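Local coordinates for putative GTP pyrophosphokinase (Streptococcus mutans, PDB 3L9D), which probably transfers pyrophosphate from ATP to GTP in the first step of ppGpp synthesis, as in other members of the RelA/SpoT family, at residues 44-49 with 157-162; 53-58 with 126-131; 104-109 with 166-171; 120-125 with 172-177. All blocks are in the same frame, centred on the assembly; numbering follows the deposited sequence.

Contact 1 of 4, residues 44-49 with 157-162; sequences YIQAVG and YPVDTI
Q46 reaches from helix 42-64 over the end of strand 150-161, where the start of its side chain meets V159. Its CB rests 3.8 Å from CG2 of V159. CG stands anti to the carbonyl carbon (chi1 -62°), and from there the chain runs out extended, so it crosses the valine at about a right angle. CD remains near the same methyl, with CG2 of V159 4.1 Å away. The terminal amide then arrives beside the backbone carbonyl of D160 and the methyl of T161. The helix lies against one face of the mixed sheet at 116° to the strand, and its closest backbone approach is at A47, whose CA is 6.3 Å from CA of V159. The strand forms an antiparallel hairpin with strand 164-176, in which Y157 pairs with I168 and V159 with R166. The next residue of the helix, A47, turns its methyl obliquely to the Y157 ring, with CB of A47 4.0 Å from CD2 of Y157. With CG of Y157 anti to its own nitrogen (chi1 -174°), the ring extends along the helix, and its OH hydrogen-bonds OE1 of E50. At the hairpin turn OG1 of T161 is engaged with G164 O and S163 N, while its methyl faces Q46.

Contact 2 of 4, residues 53-58 with 126-131; sequences IKFRGI and RQRKDM
R128 and K54 bury the most surface here, and they meet at the carboxylate of D130. K54 extends from helix 42-64 and bends only at its last torsion (chi4 -67°), which brings NZ to 2.7 Å from OD2 of D130 in a salt bridge that uses the anti lone pair of that oxygen. R128 holds the same carboxylate side-on with two nitrogens: NE donates to OD1 of D130 at 2.9 Å, and NH2 donates to OD2 of D130 at 3.1 Å, from above the carboxylate plane. Both acceptors lie close to the guanidinium plane. The third nitrogen, NH1, donates to a water that in turn donates to the backbone O of K54, while CG1 of I58 sits at the guanidinium edge. F55, the next most covered residue, places its ring between this polar group and the sheet side chains L108 and I110. CD of R128 comes up at the ring edge, and CE of M131 lies 3.8 Å from CE1 of F55. The sulfur of M131 is 5.2 Å from the ring centroid and 80° off its normal, an edge-on Met-aromatic contact. Thus the loop before strand 132-139 is tied to the helix by a salt-bridge network over an apolar base; with OD2 of D130 accepting from both cations, the carboxylate probably offsets the charge of two side chains whose NZ and NH2 are near neighbours.

Contact 3 of 4, residues 104-109 with 166-171; sequences DIAGLR and RIIMAE
A106 and G107 pair with A170 and E171 in parallel register, E171 being bonded on both sides of G107: its N donates to A106 O (2.8 Å) and its O accepts from L108 N (2.7 Å, 172° at the hydrogen). Before the strands join, a water accepts from I105 N and sits close to M169 O. On one face of the sheet CB of A106 lies 3.8 Å from CB of A170. CD1 of L108 lies 4.4 Å from CB of A170, and CD1 of I168 lies against CB of A106; helix 42-64 packs on this side through Y44, A47 and L51. E171 points to the other face. Its CG is anti to the backbone N (chi1 166°) and the chain stays extended, with CB packed 3.5 Å from CB of D104. OE1 of E171 accepts a hydrogen bond from Q173 NE2, whereas OD2 of D104 has long, weak ion pairs with K79 and R91. The two carboxylates come within 4.3 Å (D104 OD2 to E171 OE1). They are probably the acidic pair of the magnesium-dependent synthetase site, as in RelA/SpoT relatives, and like charges held this close would suit the binding of a cation.

Contact 4 of 4, residues 120-125 with 172-177; sequences DVLELL and IQIRTL
Helix 117-126, which links strand 106-112 to strand 132-139, is packed on the sheet through V121, L122 and L125, all three converging on I174 of strand 164-176. Its axis runs nearly antiparallel to the strand, at 157°, and about 10.5 Å from it. The delta methyl of I174 does the touching. V121 and L125, one helix turn apart, reach down to it tip to tip, CG1 of V121 coming to 3.7 Å from CD1 of I174. CD2 of L125 stops slightly farther off, 4.1 Å from the same CD1 of I174. L122 passes over at a slant, with its CD1 3.5 Å from CD1 of I174. CG1 of I174 stands beside the backbone N (chi1 -48°) and the chain is extended beyond, which sends the methyl out toward the helix. The helix spans a beta-alpha-beta crossover whose two parallel strands are separated in the sheet by strands 164-176 and 150-161, so it covers the central strand, and L122 also touches Y151 and V153. Back along strand 164-176, CG2 of I172 meets CD2 of L125 at 4.3 Å, beside F55.

Contacts 3 and 4 are buried and both draw on strand 164-176, the central strand of the sheet; contact 3 joins it to its parallel neighbour by backbone bonds, contact 4 covers it by methyl packing alone. Contacts 1 and 2 are partly buried and share helix 42-64, the first apolar with a polar fringe near the hairpin turn, the second a partly exposed charge network above a buried aromatic and methionine. Y157 connects these two, packing on A47 and touching K54 and M131. F55 carries the helix inward from contact 2, against L108 of contact 3 and I172 and L125 of contact 4. Strands 150-161 and 164-176 pair directly between contacts 1 and 3, with Y44 packing as a second link.

Contact 1 of 4, residues 44-49 with 157-162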
loop_
_atom_site.group_PDB
_atom_site.type_symbol
_atom_site.label_atom_id
_atom_site.label_comp_id
_atom_site.label_asym_id
_atom_site.label_seq_id
_atom_site.Cartn_x
_atom_site.Cartn_y
_atom_site.Cartn_z
ATOM N N TYR A 44 -4.229 -9.579 -13.138
ATOM C CA TYR A 44 -3.843 -8.568 -12.158
ATOM C C TYR A 44 -4.889 -7.480 -12.101
ATOM O O TYR A 44 -5.155 -6.908 -11.042
ATOM C CB TYR A 44 -2.481 -7.949 -12.491
ATOM C CG TYR A 44 -1.322 -8.912 -12.411
ATOM C CD1 TYR A 44 -0.577 -9.043 -11.247
ATOM C CD2 TYR A 44 -0.981 -9.691 -13.495
ATOM C CE1 TYR A 44 0.484 -9.930 -11.176
ATOM C CE2 TYR A 44 0.062 -10.562 -13.437
ATOM C CZ TYR A 44 0.790 -10.683 -12.278
ATOM O OH TYR A 44 1.832 -11.564 -12.240
ATOM N N ILE A 45 -5.487 -7.191 -13.248
ATOM C CA ILE A 45 -6.582 -6.245 -13.289
ATOM C C ILE A 45 -7.754 -6.760 -12.462
ATOM O O ILE A 45 -8.357 -6.011 -11.684
ATOM C CB ILE A 45 -7.030 -5.952 -14.727
ATOM C CG1 ILE A 45 -5.969 -5.107 -15.437
ATOM C CG2 ILE A 45 -8.389 -5.236 -14.717
ATOM C CD1 ILE A 45 -5.924 -5.291 -16.921
ATOM N N GLN A 46 -8.071 -8.040 -12.641
ATOM C CA GLN A 46 -9.113 -8.708 -11.863
ATOM C C GLN A 46 -8.791 -8.674 -10.372
ATOM O O GLN A 46 -9.647 -8.305 -9.564
ATOM C CB GLN A 46 -9.236 -10.172 -12.274
ATOM C CG GLN A 46 -9.640 -10.408 -13.696
ATOM C CD GLN A 46 -9.932 -11.886 -13.968
ATOM O OE1 GLN A 46 -9.243 -12.530 -14.770
ATOM N NE2 GLN A 46 -10.948 -12.435 -13.281
ATOM N N ALA A 47 -7.567 -9.091 -10.022
ATOM C CA ALA A 47 -7.112 -9.142 -8.631
ATOM C C ALA A 47 -7.251 -7.791 -7.906
ATOM O O ALA A 47 -7.721 -7.743 -6.775
ATOM C CB ALA A 47 -5.694 -9.649 -8.563
ATOM N N VAL A 48 -6.870 -6.693 -8.551
ATOM C CA VAL A 48 -7.013 -5.381 -7.927
ATOM C C VAL A 48 -8.466 -5.092 -7.616
ATOM O O VAL A 48 -8.786 -4.499 -6.585
ATOM C CB VAL A 48 -6.453 -4.244 -8.813
ATOM C CG1 VAL A 48 -6.736 -2.892 -8.187
ATOM C CG2 VAL A 48 -4.968 -4.408 -8.996
ATOM N N GLY A 49 -9.346 -5.500 -8.529
ATOM C CA GLY A 49 -10.773 -5.259 -8.385
ATOM C C GLY A 49 -11.372 -6.027 -7.213
ATOM O O GLY A 49 -12.113 -5.436 -6.418
ATOM N N TYR A 157 -2.218 -14.160 -4.265
ATOM C CA TYR A 157 -3.660 -14.108 -4.409
ATOM C C TYR A 157 -4.079 -14.977 -5.578
ATOM O O TYR A 157 -3.635 -14.759 -6.706
ATOM C CB TYR A 157 -4.129 -12.670 -4.623
ATOM C CG TYR A 157 -5.620 -12.564 -4.639
ATOM C CD1 TYR A 157 -6.348 -12.606 -3.454
ATOM C CD2 TYR A 157 -6.319 -12.459 -5.836
ATOM C CE1 TYR A 157 -7.739 -12.523 -3.464
ATOM C CE2 TYR A 157 -7.716 -12.386 -5.854
ATOM C CZ TYR A 157 -8.406 -12.410 -4.663
ATOM O OH TYR A 157 -9.771 -12.337 -4.663
ATOM N N PRO A 158 -4.900 -16.001 -5.306
ATOM C CA PRO A 158 -5.395 -16.852 -6.385
ATOM C C PRO A 158 -6.558 -16.181 -7.090
ATOM O O PRO A 158 -7.567 -15.854 -6.456
ATOM C CB PRO A 158 -5.872 -18.106 -5.651
ATOM C CG PRO A 158 -5.136 -18.098 -4.348
ATOM C CD PRO A 158 -5.045 -16.646 -3.991
ATOM N N VAL A 159 -6.415 -15.962 -8.390
ATOM C CA VAL A 159 -7.496 -15.376 -9.159
ATOM C C VAL A 159 -7.968 -16.335 -10.239
ATOM O O VAL A 159 -7.182 -16.767 -11.077
ATOM C CB VAL A 159 -7.084 -14.033 -9.785
ATOM C CG1 VAL A 159 -5.816 -14.185 -10.579
ATOM C CG2 VAL A 159 -8.206 -13.498 -10.659
ATOM N N ASP A 160 -9.252 -16.682 -10.208
ATOM C CA ASP A 160 -9.817 -17.542 -11.249
ATOM C C ASP A 160 -10.098 -16.744 -12.501
ATOM O O ASP A 160 -10.752 -15.726 -12.429
ATOM C CB ASP A 160 -11.086 -18.248 -10.758
ATOM C CG ASP A 160 -10.788 -19.283 -9.690
ATOM O OD1 ASP A 160 -10.667 -20.484 -10.026
ATOM O OD2 ASP A 160 -10.621 -18.886 -8.521
ATOM N N THR A 161 -9.559 -17.191 -13.632
ATOM C CA THR A 161 -9.805 -16.549 -14.916
ATOM C C THR A 161 -10.637 -17.515 -15.767
ATOM O O THR A 161 -10.894 -18.639 -15.351
ATOM C CB THR A 161 -8.485 -16.207 -15.650
ATOM O OG1 THR A 161 -7.830 -17.420 -16.032
ATOM C CG2 THR A 161 -7.550 -15.427 -14.753
ATOM N N ILE A 162 -11.063 -17.091 -16.953
ATOM C CA ILE A 162 -11.794 -17.988 -17.836
ATOM C C ILE A 162 -10.919 -19.139 -18.354
ATOM O O ILE A 162 -11.436 -20.161 -18.820
ATOM C CB ILE A 162 -12.451 -17.242 -19.013
ATOM C CG1 ILE A 162 -11.400 -16.654 -19.947
ATOM C CG2 ILE A 162 -13.360 -16.151 -18.505
ATOM C CD1 ILE A 162 -11.998 -15.790 -21.050
#

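Contact 2 of 4, residues 53-58 with 126-131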
loop_
_atom_site.group_PDB
_atom_site.type_symbol
_atom_site.label_atom_id
_atom_site.label_comp_id
_atom_site.label_asym_id
_atom_site.label_seq_id
_atom_site.Cartn_x
_atom_site.Cartn_y
_atom_site.Cartn_z
ATOM N N ILE A 53 -12.670 -4.646 -3.346
ATOM C CA ILE A 53 -13.979 -4.893 -2.748
ATOM C C ILE A 53 -13.852 -5.693 -1.434
ATOM O O ILE A 53 -14.519 -5.381 -0.446
ATOM C CB ILE A 53 -14.960 -5.523 -3.778
ATOM C CG1 ILE A 53 -16.136 -4.573 -4.062
ATOM C CG2 ILE A 53 -15.420 -6.878 -3.337
ATOM C CD1 ILE A 53 -15.733 -3.235 -4.831
ATOM N N LYS A 54 -12.960 -6.682 -1.403
ATOM C CA LYS A 54 -12.678 -7.404 -0.159
ATOM C C LYS A 54 -12.206 -6.450 0.960
ATOM O O LYS A 54 -12.797 -6.422 2.041
ATOM C CB LYS A 54 -11.680 -8.549 -0.382
ATOM C CG LYS A 54 -12.195 -9.746 -1.187
ATOM C CD LYS A 54 -11.009 -10.599 -1.641
ATOM C CE LYS A 54 -11.410 -11.832 -2.430
ATOM N NZ LYS A 54 -12.141 -12.802 -1.578
ATOM N N PHE A 55 -11.167 -5.657 0.696
ATOM C CA PHE A 55 -10.613 -4.752 1.712
ATOM C C PHE A 55 -11.561 -3.631 2.155
ATOM O O PHE A 55 -11.426 -3.114 3.267
ATOM C CB PHE A 55 -9.274 -4.133 1.259
ATOM C CG PHE A 55 -8.161 -5.123 1.135
ATOM C CD1 PHE A 55 -8.220 -6.332 1.806
ATOM C CD2 PHE A 55 -7.057 -4.850 0.346
ATOM C CE1 PHE A 55 -7.197 -7.264 1.680
ATOM C CE2 PHE A 55 -6.019 -5.763 0.225
ATOM C CZ PHE A 55 -6.091 -6.974 0.891
ATOM N N ARG A 56 -12.497 -3.240 1.290
ATOM C CA ARG A 56 -13.429 -2.163 1.617
ATOM C C ARG A 56 -14.542 -2.653 2.539
ATOM O O ARG A 56 -15.249 -1.851 3.156
ATOM C CB ARG A 56 -14.027 -1.572 0.355
ATOM C CG ARG A 56 -13.092 -0.708 -0.431
ATOM C CD ARG A 56 -13.824 -0.051 -1.605
ATOM N NE ARG A 56 -12.965 0.925 -2.247
ATOM C CZ ARG A 56 -12.722 0.954 -3.546
ATOM N NH1 ARG A 56 -13.314 0.066 -4.340
ATOM N NH2 ARG A 56 -11.904 1.877 -4.042
ATOM N N GLY A 57 -14.670 -3.979 2.628
ATOM C CA GLY A 57 -15.664 -4.633 3.456
ATOM C C GLY A 57 -15.233 -4.809 4.894
ATOM O O GLY A 57 -16.064 -5.052 5.774
ATOM N N ILE A 58 -13.933 -4.693 5.141
ATOM C CA ILE A 58 -13.435 -4.724 6.498
ATOM C C ILE A 58 -13.996 -3.500 7.210
ATOM O O ILE A 58 -14.490 -3.591 8.339
ATOM C CB ILE A 58 -11.906 -4.678 6.529
ATOM C CG1 ILE A 58 -11.321 -5.997 6.043
ATOM C CG2 ILE A 58 -11.426 -4.374 7.924
ATOM C CD1 ILE A 58 -9.828 -5.907 5.755
ATOM N N ARG A 126 -3.141 -11.017 7.987
ATOM C CA ARG A 126 -2.458 -12.287 8.273
ATOM C C ARG A 126 -3.416 -13.446 8.551
ATOM O O ARG A 126 -3.087 -14.609 8.281
ATOM C CB ARG A 126 -1.538 -12.127 9.472
ATOM C CG ARG A 126 -0.323 -11.284 9.233
ATOM C CD ARG A 126 0.559 -11.244 10.473
ATOM N NE ARG A 126 1.513 -10.151 10.377
ATOM C CZ ARG A 126 1.659 -9.195 11.286
ATOM N NH1 ARG A 126 0.945 -9.207 12.413
ATOM N NH2 ARG A 126 2.547 -8.239 11.076
ATOM N N GLN A 127 -4.591 -13.136 9.104
ATOM C CA GLN A 127 -5.589 -14.177 9.396
ATOM C C GLN A 127 -6.578 -14.484 8.243
ATOM O O GLN A 127 -7.445 -15.341 8.393
ATOM C CB GLN A 127 -6.353 -13.865 10.691
ATOM C CG GLN A 127 -7.202 -12.590 10.614
ATOM C CD GLN A 127 -8.697 -12.815 10.905
ATOM O OE1 GLN A 127 -9.474 -11.849 11.045
ATOM N NE2 GLN A 127 -9.102 -14.090 11.000
ATOM N N ARG A 128 -6.458 -13.793 7.109
ATOM C CA ARG A 128 -7.278 -14.113 5.937
ATOM C C ARG A 128 -6.829 -15.436 5.302
ATOM O O ARG A 128 -5.660 -15.806 5.387
ATOM C CB ARG A 128 -7.247 -12.986 4.897
ATOM C CG ARG A 128 -7.835 -11.660 5.351
ATOM C CD ARG A 128 -8.053 -10.734 4.165
ATOM N NE ARG A 128 -9.098 -11.177 3.234
ATOM C CZ ARG A 128 -10.354 -10.725 3.205
ATOM N NH1 ARG A 128 -10.789 -9.805 4.060
ATOM N NH2 ARG A 128 -11.191 -11.207 2.313
ATOM N N LYS A 129 -7.776 -16.153 4.702
ATOM C CA LYS A 129 -7.510 -17.436 4.062
ATOM C C LYS A 129 -7.620 -17.378 2.536
ATOM O O LYS A 129 -7.318 -18.365 1.860
ATOM C CB LYS A 129 -8.482 -18.497 4.581
ATOM C CG LYS A 129 -7.964 -19.306 5.759
ATOM C CD LYS A 129 -7.600 -18.415 6.934
ATOM C CE LYS A 129 -6.766 -19.168 7.979
ATOM N NZ LYS A 129 -7.377 -20.494 8.303
ATOM N N ASP A 130 -8.070 -16.245 1.996
ATOM C CA ASP A 130 -8.230 -16.109 0.549
ATOM C C ASP A 130 -7.005 -15.501 -0.109
ATOM O O ASP A 130 -7.021 -15.165 -1.285
ATOM C CB ASP A 130 -9.460 -15.277 0.192
ATOM C CG ASP A 130 -9.340 -13.825 0.640
ATOM O OD1 ASP A 130 -8.598 -13.548 1.619
ATOM O OD2 ASP A 130 -10.019 -12.971 0.018
ATOM N N MET A 131 -5.953 -15.346 0.677
ATOM C CA MET A 131 -4.669 -14.895 0.191
ATOM C C MET A 131 -3.711 -15.366 1.254
ATOM O O MET A 131 -4.123 -15.720 2.353
ATOM C CB MET A 131 -4.632 -13.366 0.050
ATOM C CG MET A 131 -4.722 -12.599 1.360
ATOM S SD MET A 131 -5.120 -10.838 1.233
ATOM C CE MET A 131 -6.798 -10.909 0.630
HETATM O O HOH W 1 -13.440 -8.272 3.963
#

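Contact 3 of 4, residues 104-109 with 166-171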
loop_
_atom_site.group_PDB
_atom_site.type_symbol
_atom_site.label_atom_id
_atom_site.label_comp_id
_atom_site.label_asym_id
_atom_site.label_seq_id
_atom_site.Cartn_x
_atom_site.Cartn_y
_atom_site.Cartn_z
ATOM N N ASP A 104 4.990 -6.638 -7.058
ATOM C CA ASP A 104 4.117 -5.480 -6.949
ATOM C C ASP A 104 3.430 -5.092 -8.257
ATOM O O ASP A 104 3.171 -3.919 -8.506
ATOM C CB ASP A 104 4.903 -4.285 -6.401
ATOM C CG ASP A 104 6.135 -3.926 -7.255
ATOM O OD1 ASP A 104 6.552 -4.723 -8.120
ATOM O OD2 ASP A 104 6.693 -2.824 -7.049
ATOM N N ILE A 105 3.143 -6.063 -9.107
ATOM C CA ILE A 105 2.421 -5.731 -10.316
ATOM C C ILE A 105 1.038 -5.172 -9.925
ATOM O O ILE A 105 0.731 -4.004 -10.186
ATOM C CB ILE A 105 2.358 -6.917 -11.284
ATOM C CG1 ILE A 105 3.784 -7.248 -11.745
ATOM C CG2 ILE A 105 1.437 -6.614 -12.473
ATOM C CD1 ILE A 105 3.871 -8.312 -12.806
ATOM N N ALA A 106 0.222 -5.977 -9.256
ATOM C CA ALA A 106 -0.959 -5.417 -8.620
ATOM C C ALA A 106 -0.476 -4.661 -7.396
ATOM O O ALA A 106 0.314 -5.192 -6.611
ATOM C CB ALA A 106 -1.925 -6.507 -8.226
ATOM N N GLY A 107 -0.941 -3.426 -7.235
ATOM C CA GLY A 107 -0.570 -2.639 -6.075
ATOM C C GLY A 107 -1.774 -2.065 -5.355
ATOM O O GLY A 107 -2.636 -1.457 -5.987
ATOM N N LEU A 108 -1.847 -2.254 -4.038
ATOM C CA LEU A 108 -2.975 -1.750 -3.268
ATOM C C LEU A 108 -2.550 -0.850 -2.131
ATOM O O LEU A 108 -1.468 -1.001 -1.576
ATOM C CB LEU A 108 -3.830 -2.893 -2.734
ATOM C CG LEU A 108 -4.831 -3.450 -3.745
ATOM C CD1 LEU A 108 -4.498 -4.863 -4.111
ATOM C CD2 LEU A 108 -6.247 -3.340 -3.190
ATOM N N ARG A 109 -3.413 0.089 -1.781
ATOM C CA ARG A 109 -3.125 1.006 -0.694
ATOM C C ARG A 109 -4.249 1.031 0.316
ATOM O O ARG A 109 -5.379 1.321 -0.030
ATOM C CB ARG A 109 -2.903 2.417 -1.223
ATOM C CG ARG A 109 -1.677 2.533 -2.056
ATOM C CD ARG A 109 -1.102 3.918 -1.962
ATOM N NE ARG A 109 0.149 3.974 -2.712
ATOM C CZ ARG A 109 0.420 4.894 -3.632
ATOM N NH1 ARG A 109 -0.482 5.843 -3.899
ATOM N NH2 ARG A 109 1.592 4.864 -4.276
ATOM N N ARG A 166 -4.806 -18.501 -11.617
ATOM C CA ARG A 166 -3.471 -17.916 -11.637
ATOM C C ARG A 166 -3.114 -17.424 -10.242
ATOM O O ARG A 166 -3.908 -16.712 -9.606
ATOM C CB ARG A 166 -3.430 -16.720 -12.583
ATOM C CG ARG A 166 -4.021 -16.986 -13.928
ATOM C CD ARG A 166 -2.943 -17.317 -14.941
ATOM N NE ARG A 166 -3.519 -17.934 -16.137
ATOM C CZ ARG A 166 -3.834 -19.227 -16.234
ATOM N NH1 ARG A 166 -3.626 -20.051 -15.199
ATOM N NH2 ARG A 166 -4.357 -19.698 -17.368
ATOM N N ILE A 167 -1.929 -17.778 -9.762
ATOM C CA ILE A 167 -1.469 -17.216 -8.495
ATOM C C ILE A 167 -0.659 -15.955 -8.810
ATOM O O ILE A 167 0.447 -16.062 -9.347
ATOM C CB ILE A 167 -0.581 -18.225 -7.699
ATOM C CG1 ILE A 167 -1.190 -19.642 -7.701
ATOM C CG2 ILE A 167 -0.327 -17.729 -6.285
ATOM C CD1 ILE A 167 -2.035 -19.993 -6.474
ATOM N N ILE A 168 -1.200 -14.770 -8.500
ATOM C CA ILE A 168 -0.466 -13.504 -8.691
ATOM C C ILE A 168 0.012 -12.881 -7.368
ATOM O O ILE A 168 -0.494 -13.189 -6.302
ATOM C CB ILE A 168 -1.305 -12.462 -9.473
ATOM C CG1 ILE A 168 -2.545 -12.042 -8.676
ATOM C CG2 ILE A 168 -1.718 -13.023 -10.835
ATOM C CD1 ILE A 168 -2.354 -10.840 -7.828
ATOM N N MET A 169 0.996 -11.995 -7.430
ATOM C CA MET A 169 1.435 -11.315 -6.219
ATOM C C MET A 169 0.997 -9.860 -6.236
ATOM O O MET A 169 1.107 -9.180 -7.254
ATOM C CB MET A 169 2.950 -11.417 -6.044
ATOM C CG MET A 169 3.413 -12.681 -5.321
ATOM S SD MET A 169 5.198 -12.658 -5.038
ATOM C CE MET A 169 5.805 -13.163 -6.643
ATOM N N ALA A 170 0.482 -9.398 -5.107
ATOM C CA ALA A 170 0.060 -8.018 -4.987
ATOM C C ALA A 170 0.842 -7.326 -3.869
ATOM O O ALA A 170 1.123 -7.925 -2.828
ATOM C CB ALA A 170 -1.427 -7.942 -4.724
ATOM N N GLU A 171 1.211 -6.067 -4.082
ATOM C CA GLU A 171 1.804 -5.309 -2.996
ATOM C C GLU A 171 0.790 -4.388 -2.317
ATOM O O GLU A 171 0.253 -3.465 -2.933
ATOM C CB GLU A 171 2.983 -4.500 -3.482
ATOM C CG GLU A 171 3.392 -3.475 -2.456
ATOM C CD GLU A 171 4.743 -2.889 -2.743
ATOM O OE1 GLU A 171 4.787 -1.799 -3.362
ATOM O OE2 GLU A 171 5.759 -3.529 -2.349
HETATM O O HOH W 2 8.128 -3.696 -4.731
HETATM O O HOH W 3 3.068 -8.913 -9.094
#

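Contact 4 of 4, residues 120-125 with 172-177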
loop_
_atom_site.group_PDB
_atom_site.type_symbol
_atom_site.label_atom_id
_atom_site.label_comp_id
_atom_site.label_asym_id
_atom_site.label_seq_id
_atom_site.Cartn_x
_atom_site.Cartn_y
_atom_site.Cartn_z
ATOM N N ASP A 120 -3.334 -3.283 13.502
ATOM C CA ASP A 120 -4.662 -3.890 13.440
ATOM C C ASP A 120 -4.990 -4.326 12.002
ATOM O O ASP A 120 -5.435 -5.451 11.771
ATOM C CB ASP A 120 -5.738 -2.962 14.010
ATOM C CG ASP A 120 -5.443 -2.530 15.440
ATOM O OD1 ASP A 120 -4.936 -3.364 16.234
ATOM O OD2 ASP A 120 -5.719 -1.350 15.769
ATOM N N VAL A 121 -4.748 -3.449 11.030
ATOM C CA VAL A 121 -4.892 -3.856 9.642
ATOM C C VAL A 121 -4.039 -5.086 9.360
ATOM O O VAL A 121 -4.421 -5.952 8.566
ATOM C CB VAL A 121 -4.477 -2.753 8.674
ATOM C CG1 VAL A 121 -4.290 -3.344 7.260
ATOM C CG2 VAL A 121 -5.496 -1.610 8.711
ATOM N N LEU A 122 -2.886 -5.171 10.025
ATOM C CA LEU A 122 -1.933 -6.266 9.792
ATOM C C LEU A 122 -2.481 -7.582 10.327
ATOM O O LEU A 122 -2.505 -8.573 9.614
ATOM C CB LEU A 122 -0.579 -5.939 10.424
ATOM C CG LEU A 122 0.676 -5.766 9.557
ATOM C CD1 LEU A 122 0.381 -5.612 8.052
ATOM C CD2 LEU A 122 1.605 -4.660 10.102
ATOM N N GLU A 123 -2.944 -7.582 11.575
ATOM C CA GLU A 123 -3.561 -8.773 12.170
ATOM C C GLU A 123 -4.679 -9.349 11.302
ATOM O O GLU A 123 -4.813 -10.576 11.175
ATOM C CB GLU A 123 -4.107 -8.487 13.576
ATOM C CG GLU A 123 -3.074 -7.992 14.573
ATOM N N LEU A 124 -5.478 -8.463 10.716
ATOM C CA LEU A 124 -6.574 -8.875 9.856
ATOM C C LEU A 124 -6.044 -9.548 8.600
ATOM O O LEU A 124 -6.533 -10.603 8.196
ATOM C CB LEU A 124 -7.440 -7.670 9.475
ATOM C CG LEU A 124 -8.244 -7.038 10.611
ATOM C CD1 LEU A 124 -8.375 -5.543 10.439
ATOM C CD2 LEU A 124 -9.599 -7.704 10.710
ATOM N N LEU A 125 -5.048 -8.925 7.980
ATOM C CA LEU A 125 -4.488 -9.425 6.730
ATOM C C LEU A 125 -3.869 -10.819 6.887
ATOM O O LEU A 125 -4.058 -11.702 6.031
ATOM C CB LEU A 125 -3.443 -8.443 6.203
ATOM C CG LEU A 125 -3.783 -7.537 5.023
ATOM C CD1 LEU A 125 -5.233 -7.134 5.035
ATOM C CD2 LEU A 125 -2.851 -6.322 5.016
ATOM N N ILE A 172 0.520 -4.661 -1.049
ATOM C CA ILE A 172 -0.350 -3.828 -0.241
ATOM C C ILE A 172 0.473 -2.862 0.602
ATOM O O ILE A 172 1.269 -3.276 1.446
ATOM C CB ILE A 172 -1.180 -4.704 0.703
ATOM C CG1 ILE A 172 -1.960 -5.730 -0.101
ATOM C CG2 ILE A 172 -2.125 -3.865 1.533
ATOM C CD1 ILE A 172 -2.373 -6.933 0.705
ATOM N N GLN A 173 0.301 -1.569 0.388
ATOM C CA GLN A 173 0.941 -0.604 1.279
ATOM C C GLN A 173 -0.067 -0.011 2.230
ATOM O O GLN A 173 -1.173 0.358 1.815
ATOM C CB GLN A 173 1.654 0.499 0.499
ATOM C CG GLN A 173 2.871 -0.028 -0.234
ATOM C CD GLN A 173 3.624 1.059 -0.937
ATOM O OE1 GLN A 173 3.781 2.156 -0.408
ATOM N NE2 GLN A 173 4.091 0.770 -2.145
ATOM N N ILE A 174 0.313 0.073 3.501
ATOM C CA ILE A 174 -0.557 0.606 4.536
ATOM C C ILE A 174 0.005 1.960 5.013
ATOM O O ILE A 174 1.185 2.073 5.348
ATOM C CB ILE A 174 -0.684 -0.422 5.682
ATOM C CG1 ILE A 174 -0.980 -1.807 5.088
ATOM C CG2 ILE A 174 -1.749 -0.002 6.687
ATOM C CD1 ILE A 174 -0.833 -2.964 6.044
ATOM N N ARG A 175 -0.829 2.994 5.036
ATOM C CA ARG A 175 -0.329 4.355 5.230
ATOM C C ARG A 175 -1.307 5.238 5.973
ATOM O O ARG A 175 -2.515 5.105 5.805
ATOM C CB ARG A 175 -0.085 5.005 3.867
ATOM C CG ARG A 175 1.046 4.408 3.073
ATOM C CD ARG A 175 1.171 5.089 1.734
ATOM N NE ARG A 175 2.339 4.640 0.979
ATOM C CZ ARG A 175 2.685 5.117 -0.214
ATOM N NH1 ARG A 175 1.955 6.063 -0.792
ATOM N NH2 ARG A 175 3.765 4.657 -0.825
ATOM N N THR A 176 -0.797 6.182 6.756
ATOM C CA THR A 176 -1.655 7.286 7.207
ATOM C C THR A 176 -1.932 8.256 6.056
ATOM O O THR A 176 -1.274 8.233 5.018
ATOM C CB THR A 176 -1.067 8.071 8.414
ATOM O OG1 THR A 176 0.257 8.545 8.113
ATOM C CG2 THR A 176 -1.033 7.203 9.639
ATOM N N LEU A 177 -2.919 9.116 6.241
ATOM C CA LEU A 177 -3.212 10.123 5.243
ATOM C C LEU A 177 -1.941 10.967 4.978
ATOM O O LEU A 177 -1.549 11.192 3.819
ATOM C CB LEU A 177 -4.387 10.968 5.730
ATOM C CG LEU A 177 -5.781 10.297 5.804
ATOM C CD1 LEU A 177 -5.766 8.765 5.490
ATOM C CD2 LEU A 177 -6.514 10.576 7.153
#